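Zinc transport transcriptional regulator (Lactococcus lactis subsp. lactis, PDB 5YHY) binds zinc and, as a MarR-family winged helix-turn-helix regulator, probably binds DNA to control zinc transport. Local coordinates at residues E20-S32 with H108-Q120. The protein carries 1 engineered substitution. Numbering follows the deposited sequence.
Sequences ENKHEILLGKSES and HATHHEKTLSTYQ. Engineered in segment 20-32: Ser-30 (natural residue Cys). With ZN (zinc ion), chain B.
The loop 20-32 comes closest to helix 108-120 at Leu-27 and Thr-115, whose CA atoms lie 4.9 Å apart. Here Leu-27 N donates a nearly straight hydrogen bond to Thr-115 OG1 (2.8 Å, 167°). That hydroxyl in turn donates to His-111 O, reaching it from the face opposite to Thr-115 N, so it links loop backbone to helix backbone. A zinc ion makes the second link. Glu-24 OE1 binds it at 1.9 Å. Loop 20-32 thus supplies one ligand, helix 102-123 two, His-108 NE2 and His-112 NE2 one turn apart, and helix 38-49 the fourth, His-42. The Glu-24 carboxylate is nearly coplanar with the His-108 ring but turned 53° from that of His-112. The two methyls of Leu-26 divide between histidines: CD2 sits over the centre of the His-112 ring as a CH-pi contact (3.8 Å to the centroid), while CD1 reaches His-108 CE1. With CG anti to the backbone N (chi1 178°), the extended Lys-29 chain runs over one face of His-111, its CG 3.7 Å from the ring centroid. His-111 NE2 is hydrogen-bonded to Glu-107 OE2, and a water at the ring edge connects ND1 with Leu-27 O. An alanine in place of His-111 would probably leave the Lys-29 methylenes without their ring and Glu-107 without this partner. Leu-27 CD1 packs on Thr-118 CG2 (3.7 Å) and Tyr-119. A second water lies within hydrogen-bonding distance of Tyr-119 OH and Ile-25 O. Phe-18 of helix 4-19 packs on both Ile-25 and Leu-27; in the second subunit Met-16 meets Ile-25 and Phe-145 meets Leu-27.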
loop_
_atom_site.group_PDB
_atom_site.type_symbol
_atom_site.label_atom_id
_atom_site.label_comp_id
_atom_site.label_asym_id
_atom_site.label_seq_id
_atom_site.Cartn_x
_atom_site.Cartn_y
_atom_site.Cartn_z
ATOM N N GLU A 20 5.233 -1.333 1.935
ATOM C CA GLU A 20 6.115 -2.415 1.516
ATOM C C GLU A 20 6.770 -3.104 2.714
ATOM O O GLU A 20 7.349 -2.448 3.575
ATOM C CB GLU A 20 7.178 -1.893 0.551
ATOM C CG GLU A 20 7.832 -2.992 -0.271
ATOM C CD GLU A 20 8.821 -2.454 -1.281
ATOM O OE1 GLU A 20 9.076 -1.228 -1.274
ATOM O OE2 GLU A 20 9.343 -3.259 -2.082
ATOM N N ASN A 21 6.650 -4.429 2.756
ATOM C CA ASN A 21 7.243 -5.250 3.814
ATOM C C ASN A 21 6.591 -5.096 5.193
ATOM O O ASN A 21 7.232 -5.345 6.220
ATOM C CB ASN A 21 8.752 -5.000 3.915
ATOM C CG ASN A 21 9.483 -5.305 2.618
ATOM O OD1 ASN A 21 9.126 -6.236 1.893
ATOM N ND2 ASN A 21 10.508 -4.516 2.319
ATOM N N LYS A 22 5.320 -4.697 5.216
ATOM C CA LYS A 22 4.593 -4.527 6.472
ATOM C C LYS A 22 3.301 -5.333 6.489
ATOM O O LYS A 22 2.696 -5.563 5.445
ATOM C CB LYS A 22 4.288 -3.047 6.719
ATOM C CG LYS A 22 5.519 -2.213 7.010
ATOM C CD LYS A 22 5.151 -0.757 7.204
ATOM C CE LYS A 22 6.398 0.111 7.279
ATOM N NZ LYS A 22 6.051 1.537 7.476
ATOM N N HIS A 23 2.887 -5.764 7.678
ATOM C CA HIS A 23 1.640 -6.508 7.838
ATOM C C HIS A 23 0.469 -5.560 8.003
ATOM O O HIS A 23 -0.666 -5.919 7.720
ATOM C CB HIS A 23 1.689 -7.406 9.080
ATOM C CG HIS A 23 2.485 -8.657 8.899
ATOM N ND1 HIS A 23 2.372 -9.459 7.783
ATOM C CD2 HIS A 23 3.395 -9.258 9.704
ATOM C CE1 HIS A 23 3.187 -10.493 7.903
ATOM N NE2 HIS A 23 3.819 -10.394 9.059
ATOM N N GLU A 24 0.758 -4.356 8.491
ATOM C CA GLU A 24 -0.272 -3.391 8.841
ATOM C C GLU A 24 0.261 -1.987 8.632
ATOM O O GLU A 24 1.450 -1.737 8.819
ATOM C CB GLU A 24 -0.652 -3.532 10.318
ATOM C CG GLU A 24 -1.804 -4.463 10.597
ATOM C CD GLU A 24 -2.274 -4.355 12.036
ATOM O OE1 GLU A 24 -1.441 -4.530 12.947
ATOM O OE2 GLU A 24 -3.476 -4.095 12.255
ATOM N N ILE A 25 -0.620 -1.064 8.256
ATOM C CA ILE A 25 -0.244 0.341 8.189
ATOM C C ILE A 25 -0.350 0.952 9.588
ATOM O O ILE A 25 -1.443 1.184 10.098
ATOM C CB ILE A 25 -1.135 1.121 7.206
ATOM C CG1 ILE A 25 -0.992 0.561 5.786
ATOM C CG2 ILE A 25 -0.781 2.611 7.227
ATOM C CD1 ILE A 25 0.377 0.745 5.203
ATOM N N LEU A 26 0.801 1.195 10.208
ATOM C CA LEU A 26 0.845 1.770 11.548
ATOM C C LEU A 26 1.827 2.926 11.573
ATOM O O LEU A 26 2.918 2.830 11.005
ATOM C CB LEU A 26 1.274 0.721 12.574
ATOM C CG LEU A 26 0.258 -0.402 12.778
ATOM C CD1 LEU A 26 0.881 -1.543 13.577
ATOM C CD2 LEU A 26 -0.993 0.116 13.463
ATOM N N LEU A 27 1.435 4.007 12.239
ATOM C CA LEU A 27 2.283 5.197 12.363
ATOM C C LEU A 27 2.976 5.251 13.708
ATOM O O LEU A 27 2.565 4.587 14.655
ATOM C CB LEU A 27 1.444 6.465 12.218
ATOM C CG LEU A 27 0.839 6.696 10.838
ATOM C CD1 LEU A 27 -0.187 7.832 10.881
ATOM C CD2 LEU A 27 1.932 6.994 9.832
ATOM N N GLY A 28 4.017 6.076 13.791
ATOM C CA GLY A 28 4.718 6.296 15.043
ATOM C C GLY A 28 5.530 5.086 15.453
ATOM O O GLY A 28 5.923 4.945 16.613
ATOM N N LYS A 29 5.780 4.204 14.493
ATOM C CA LYS A 29 6.501 2.972 14.758
ATOM C C LYS A 29 7.822 2.969 13.994
ATOM O O LYS A 29 7.863 3.309 12.812
ATOM C CB LYS A 29 5.650 1.780 14.321
ATOM C CG LYS A 29 6.314 0.431 14.498
ATOM C CD LYS A 29 5.337 -0.683 14.160
ATOM C CE LYS A 29 6.005 -2.046 14.248
ATOM N NZ LYS A 29 5.044 -3.159 13.998
ATOM N N SER A 30 8.905 2.595 14.668
ATOM C CA SER A 30 10.194 2.481 13.994
ATOM C C SER A 30 10.255 1.220 13.137
ATOM O O SER A 30 9.555 0.239 13.406
ATOM C CB SER A 30 11.343 2.485 15.005
ATOM O OG SER A 30 11.614 3.798 15.452
ATOM N N GLU A 31 11.083 1.259 12.099
ATOM C CA GLU A 31 11.324 0.082 11.276
ATOM C C GLU A 31 11.873 -1.030 12.157
ATOM O O GLU A 31 12.726 -0.788 13.011
ATOM C CB GLU A 31 12.327 0.399 10.162
ATOM C CG GLU A 31 11.863 1.456 9.167
ATOM C CD GLU A 31 10.994 0.886 8.059
ATOM O OE1 GLU A 31 10.753 1.602 7.063
ATOM O OE2 GLU A 31 10.553 -0.277 8.180
ATOM N N SER A 32 11.378 -2.246 11.960
ATOM C CA SER A 32 11.867 -3.387 12.721
ATOM C C SER A 32 11.595 -4.688 11.981
ATOM O O SER A 32 10.918 -4.699 10.951
ATOM C CB SER A 32 11.229 -3.429 14.114
ATOM O OG SER A 32 9.851 -3.754 14.042
ATOM N N HIS A 108 2.125 -2.833 20.739
ATOM C CA HIS A 108 1.232 -2.871 19.590
ATOM C C HIS A 108 -0.011 -2.020 19.806
ATOM O O HIS A 108 -0.478 -1.352 18.878
ATOM C CB HIS A 108 0.832 -4.300 19.227
ATOM C CG HIS A 108 0.337 -4.430 17.822
ATOM N ND1 HIS A 108 1.181 -4.387 16.736
ATOM C CD2 HIS A 108 -0.917 -4.570 17.325
ATOM C CE1 HIS A 108 0.473 -4.523 15.626
ATOM N NE2 HIS A 108 -0.801 -4.614 15.958
ATOM N N ALA A 109 -0.558 -2.054 21.018
ATOM C CA ALA A 109 -1.711 -1.238 21.342
ATOM C C ALA A 109 -1.350 0.231 21.144
ATOM O O ALA A 109 -2.127 1.005 20.589
ATOM C CB ALA A 109 -2.166 -1.492 22.766
ATOM N N THR A 110 -0.158 0.605 21.588
ATOM C CA THR A 110 0.280 1.988 21.428
ATOM C C THR A 110 0.344 2.395 19.955
ATOM O O THR A 110 -0.066 3.510 19.591
ATOM C CB THR A 110 1.633 2.231 22.103
ATOM O OG1 THR A 110 1.495 2.011 23.511
ATOM C CG2 THR A 110 2.089 3.656 21.876
ATOM N N HIS A 111 0.853 1.507 19.107
ATOM C CA HIS A 111 0.934 1.806 17.681
ATOM C C HIS A 111 -0.447 2.065 17.087
ATOM O O HIS A 111 -0.634 3.018 16.330
ATOM C CB HIS A 111 1.619 0.681 16.910
ATOM C CG HIS A 111 3.057 0.494 17.270
ATOM N ND1 HIS A 111 3.875 1.543 17.628
ATOM C CD2 HIS A 111 3.825 -0.620 17.326
ATOM C CE1 HIS A 111 5.084 1.081 17.901
ATOM N NE2 HIS A 111 5.080 -0.228 17.721
ATOM N N HIS A 112 -1.413 1.209 17.409
ATOM C CA HIS A 112 -2.781 1.445 16.952
ATOM C C HIS A 112 -3.357 2.751 17.471
ATOM O O HIS A 112 -4.013 3.487 16.733
ATOM C CB HIS A 112 -3.692 0.280 17.329
ATOM C CG HIS A 112 -3.620 -0.850 16.359
ATOM N ND1 HIS A 112 -4.275 -0.828 15.145
ATOM C CD2 HIS A 112 -2.941 -2.017 16.400
ATOM C CE1 HIS A 112 -4.016 -1.942 14.489
ATOM N NE2 HIS A 112 -3.207 -2.681 15.227
ATOM N N GLU A 113 -3.107 3.035 18.744
ATOM C CA GLU A 113 -3.608 4.251 19.366
ATOM C C GLU A 113 -3.053 5.491 18.669
ATOM O O GLU A 113 -3.801 6.420 18.366
ATOM C CB GLU A 113 -3.245 4.267 20.847
ATOM C CG GLU A 113 -3.806 5.443 21.619
ATOM C CD GLU A 113 -3.361 5.427 23.072
ATOM O OE1 GLU A 113 -2.140 5.566 23.324
ATOM O OE2 GLU A 113 -4.229 5.259 23.957
ATOM N N LYS A 114 -1.745 5.480 18.411
ATOM C CA LYS A 114 -1.050 6.593 17.753
ATOM C C LYS A 114 -1.576 6.797 16.345
ATOM O O LYS A 114 -1.778 7.926 15.884
ATOM C CB LYS A 114 0.453 6.304 17.674
ATOM C CG LYS A 114 1.268 7.478 17.154
ATOM C CD LYS A 114 0.970 8.693 18.020
ATOM C CE LYS A 114 2.094 9.690 17.996
ATOM N NZ LYS A 114 1.755 10.824 18.877
ATOM N N THR A 115 -1.790 5.686 15.657
ATOM C CA THR A 115 -2.246 5.719 14.279
ATOM C C THR A 115 -3.642 6.310 14.223
ATOM O O THR A 115 -3.910 7.241 13.451
ATOM C CB THR A 115 -2.240 4.310 13.677
ATOM O OG1 THR A 115 -0.900 3.804 13.719
ATOM C CG2 THR A 115 -2.706 4.333 12.227
ATOM N N LEU A 116 -4.538 5.766 15.038
ATOM C CA LEU A 116 -5.914 6.244 15.035
ATOM C C LEU A 116 -6.019 7.697 15.477
ATOM O O LEU A 116 -6.764 8.475 14.877
ATOM C CB LEU A 116 -6.808 5.334 15.881
ATOM C CG LEU A 116 -7.111 4.001 15.181
ATOM C CD1 LEU A 116 -7.838 3.039 16.117
ATOM C CD2 LEU A 116 -7.914 4.211 13.881
ATOM N N SER A 117 -5.246 8.084 16.492
ATOM C CA SER A 117 -5.289 9.465 16.965
ATOM C C SER A 117 -4.786 10.421 15.877
ATOM O O SER A 117 -5.293 11.531 15.734
ATOM C CB SER A 117 -4.504 9.637 18.274
ATOM O OG SER A 117 -3.109 9.550 18.070
ATOM N N THR A 118 -3.802 9.980 15.101
ATOM C CA THR A 118 -3.309 10.791 13.997
ATOM C C THR A 118 -4.409 11.034 12.963
ATOM O O THR A 118 -4.587 12.157 12.473
ATOM C CB THR A 118 -2.082 10.135 13.329
ATOM O OG1 THR A 118 -1.018 10.025 14.287
ATOM C CG2 THR A 118 -1.604 10.961 12.130
ATOM N N TYR A 119 -5.153 9.986 12.629
ATOM C CA TYR A 119 -6.249 10.138 11.672
ATOM C C TYR A 119 -7.352 10.993 12.282
ATOM O O TYR A 119 -7.979 11.798 11.591
ATOM C CB TYR A 119 -6.821 8.782 11.223
ATOM C CG TYR A 119 -5.808 7.840 10.597
ATOM C CD1 TYR A 119 -4.670 8.325 9.961
ATOM C CD2 TYR A 119 -5.993 6.463 10.652
ATOM C CE1 TYR A 119 -3.739 7.452 9.409
ATOM C CE2 TYR A 119 -5.075 5.590 10.100
ATOM C CZ TYR A 119 -3.952 6.091 9.482
ATOM O OH TYR A 119 -3.022 5.241 8.940
ATOM N N GLN A 120 -7.600 10.802 13.574
ATOM C CA GLN A 120 -8.638 11.568 14.251
ATOM C C GLN A 120 -8.312 13.062 14.236
ATOM O O GLN A 120 -9.170 13.889 13.916
ATOM C CB GLN A 120 -8.814 11.076 15.688
ATOM C CG GLN A 120 -9.898 11.797 16.452
ATOM C CD GLN A 120 -11.276 11.430 15.967
ATOM O OE1 GLN A 120 -11.531 10.282 15.605
ATOM N NE2 GLN A 120 -12.183 12.403 15.955
HETATM ZN ZN ZN B . -2.352 -4.450 14.656
HETATM O O HOH W 1 -3.678 2.606 9.047
HETATM O O HOH W 2 3.144 4.307 17.510
#